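Local coordinates for early 35 kDa protein (Autographa californica nucleopolyhedrovirus, PDB 1P35) that inhibits host caspases to block the apoptosis that viral infection sets off in insect cells, and also suppresses the host RNA interference response, at residues I129-Y132 with E133-L137. Sequence-based numbering, arbitrary orientation.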
ATOM      1  N   ILE A 129      -6.329  16.158  37.185  1.00 50.54           N
ATOM      2  CA  ILE A 129      -6.908  17.428  36.826  1.00 51.81           C
ATOM      3  C   ILE A 129      -5.887  18.540  36.848  1.00 49.96           C
ATOM      4  O   ILE A 129      -5.945  19.456  36.036  1.00 57.29           O
ATOM      5  CB  ILE A 129      -8.119  17.736  37.740  1.00 46.01           C
ATOM      6  CG1 ILE A 129      -9.231  16.753  37.388  1.00 43.66           C
ATOM      7  CG2 ILE A 129      -8.590  19.177  37.561  1.00 48.21           C
ATOM      8  CD1 ILE A 129     -10.389  16.762  38.302  1.00 43.79           C
ATOM      9  N   GLU A 130      -4.929  18.448  37.750  1.00 45.59           N
ATOM     10  CA  GLU A 130      -3.931  19.491  37.822  1.00 47.82           C
ATOM     11  C   GLU A 130      -2.914  19.311  36.703  1.00 45.77           C
ATOM     12  O   GLU A 130      -2.399  20.287  36.173  1.00 58.19           O
ATOM     13  CB  GLU A 130      -3.240  19.483  39.190  1.00 59.97           C
ATOM     14  CG  GLU A 130      -4.224  19.652  40.370  1.00 68.59           C
ATOM     15  CD  GLU A 130      -3.537  19.937  41.702  1.00 78.36           C
ATOM     16  OE1 GLU A 130      -2.556  19.233  42.039  1.00 66.73           O
ATOM     17  OE2 GLU A 130      -3.998  20.859  42.415  1.00 74.02           O
ATOM     18  N   ALA A 131      -2.654  18.059  36.340  1.00 38.35           N
ATOM     19  CA  ALA A 131      -1.688  17.771  35.286  1.00 44.23           C
ATOM     20  C   ALA A 131      -2.178  18.409  33.977  1.00 54.82           C
ATOM     21  O   ALA A 131      -1.430  19.131  33.295  1.00 45.55           O
ATOM     22  CB  ALA A 131      -1.539  16.292  35.129  1.00 38.22           C
ATOM     23  N   TYR A 132      -3.451  18.150  33.674  1.00 39.80           N
ATOM     24  CA  TYR A 132      -4.115  18.690  32.510  1.00 41.68           C
ATOM     25  C   TYR A 132      -4.055  20.230  32.450  1.00 40.25           C
ATOM     26  O   TYR A 132      -3.726  20.812  31.408  1.00 43.28           O
ATOM     27  CB  TYR A 132      -5.588  18.233  32.484  1.00 28.78           C
ATOM     28  CG  TYR A 132      -6.331  18.788  31.274  1.00 24.11           C
ATOM     29  CD1 TYR A 132      -6.863  20.065  31.295  1.00 30.54           C
ATOM     30  CD2 TYR A 132      -6.402  18.078  30.091  1.00 28.97           C
ATOM     31  CE1 TYR A 132      -7.436  20.637  30.170  1.00 46.09           C
ATOM     32  CE2 TYR A 132      -6.990  18.655  28.936  1.00 31.02           C
ATOM     33  CZ  TYR A 132      -7.494  19.943  28.993  1.00 30.42           C
ATOM     34  OH  TYR A 132      -8.009  20.564  27.844  1.00 41.91           O
ATOM     35  N   GLU A 133      -4.411  20.884  33.551  1.00 47.03           N
ATOM     36  CA  GLU A 133      -4.418  22.346  33.616  1.00 43.03           C
ATOM     37  C   GLU A 133      -3.008  22.911  33.516  1.00 35.56           C
ATOM     38  O   GLU A 133      -2.797  24.037  33.021  1.00 29.99           O
ATOM     39  CB  GLU A 133      -5.099  22.832  34.917  1.00 58.69           C
ATOM     40  CG  GLU A 133      -4.953  24.338  35.201  1.00 64.92           C
ATOM     41  CD  GLU A 133      -5.946  24.850  36.242  1.00 72.59           C
ATOM     42  OE1 GLU A 133      -6.121  24.157  37.260  1.00 71.53           O
ATOM     43  OE2 GLU A 133      -6.532  25.947  36.050  1.00 60.73           O
ATOM     44  N   LYS A 134      -2.038  22.137  33.978  1.00 42.70           N
ATOM     45  CA  LYS A 134      -0.644  22.582  33.905  1.00 39.74           C
ATOM     46  C   LYS A 134       0.017  22.304  32.550  1.00 51.21           C
ATOM     47  O   LYS A 134       0.716  23.153  32.001  1.00 39.33           O
ATOM     48  CB  LYS A 134       0.206  21.886  34.955  1.00 33.87           C
ATOM     49  CG  LYS A 134       1.646  22.450  34.974  1.00 41.04           C
ATOM     50  CD  LYS A 134       2.484  21.742  36.024  1.00 49.33           C
ATOM     51  CE  LYS A 134       3.842  22.413  36.214  1.00 49.64           C
ATOM     52  NZ  LYS A 134       4.595  21.608  37.228  1.00 58.34           N
ATOM     53  N   TYR A 135      -0.220  21.117  32.001  1.00 38.37           N
ATOM     54  CA  TYR A 135       0.472  20.766  30.778  1.00 38.27           C
ATOM     55  C   TYR A 135      -0.288  20.834  29.465  1.00 39.33           C
ATOM     56  O   TYR A 135       0.337  20.957  28.411  1.00 44.25           O
ATOM     57  CB  TYR A 135       1.075  19.376  30.939  1.00 37.52           C
ATOM     58  CG  TYR A 135       2.057  19.286  32.089  1.00 42.33           C
ATOM     59  CD1 TYR A 135       3.266  19.997  32.056  1.00 33.05           C
ATOM     60  CD2 TYR A 135       1.811  18.438  33.173  1.00 47.57           C
ATOM     61  CE1 TYR A 135       4.229  19.856  33.079  1.00 29.26           C
ATOM     62  CE2 TYR A 135       2.753  18.284  34.206  1.00 56.17           C
ATOM     63  CZ  TYR A 135       3.961  18.995  34.144  1.00 57.52           C
ATOM     64  OH  TYR A 135       4.897  18.825  35.125  1.00 76.65           O
ATOM     65  N   CYS A 136      -1.617  20.747  29.540  1.00 32.39           N
ATOM     66  CA  CYS A 136      -2.469  20.760  28.372  1.00 31.52           C
ATOM     67  C   CYS A 136      -3.248  22.063  28.158  1.00 33.86           C
ATOM     68  O   CYS A 136      -3.158  22.666  27.089  1.00 40.76           O
ATOM     69  CB  CYS A 136      -3.469  19.606  28.465  1.00 20.77           C
ATOM     70  SG  CYS A 136      -2.721  17.940  28.707  1.00 32.42           S
ATOM     71  N   LEU A 137      -4.002  22.509  29.172  1.00 31.92           N
ATOM     72  CA  LEU A 137      -4.830  23.695  29.005  1.00 26.28           C
ATOM     73  C   LEU A 137      -4.138  24.842  28.304  1.00 36.74           C
ATOM     74  O   LEU A 137      -4.677  25.374  27.321  1.00 39.88           O
ATOM     75  CB  LEU A 137      -5.364  24.184  30.340  1.00 42.21           C
ATOM     76  CG  LEU A 137      -6.426  25.261  30.124  1.00 48.50           C
ATOM     77  CD1 LEU A 137      -7.746  24.554  29.715  1.00 42.02           C
ATOM     78  CD2 LEU A 137      -6.627  26.084  31.393  1.00 43.55           C
TER
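The Y132 ring packs against the end of helix 126-135, with C136 CB and the backbone N of L137 over one of its faces. With CG anti to the backbone N (chi1 180°), the ring swings beside its own carbonyl and runs toward the C-terminal end of the helix. C136 CB then lies 3.8 Å from the Y132 ring centroid and 20° off the normal, a CH-pi contact; the sulfur stands obliquely, C136 SG 4.7 Å from the same centroid. L137 crosses the Y132 side chain at about a right angle, bringing CD1 to 4.0 Å from Y132 CE1. Next to this contact, Y132 O accepts two bonds, from C136 N and from L137 N, both at 2.8 Å; the L137 N-H points the straighter. The F114 ring meets the Y132 ring, and L110 touches the Y132 side chain, making this the buried side. The looser side is that of E130 and K134, both exposed and linked by the backbone bond K134 N to E130 O at 2.9 Å. Y135 is tight in its backbone, with Y135 N 2.7 Å from A131 O, but A131 CB and Y135 CD2 stay 4.4 Å apart; its OH is hydrogen-bonded to D187. The chemistry implies a helix end where one carbonyl takes both an i+4 and an i+5 bond beside a CH-pi contact, while Y132 and L137 pack on helix 110-120, C136 packs on strand 2-4, and charged groups are left to solvent.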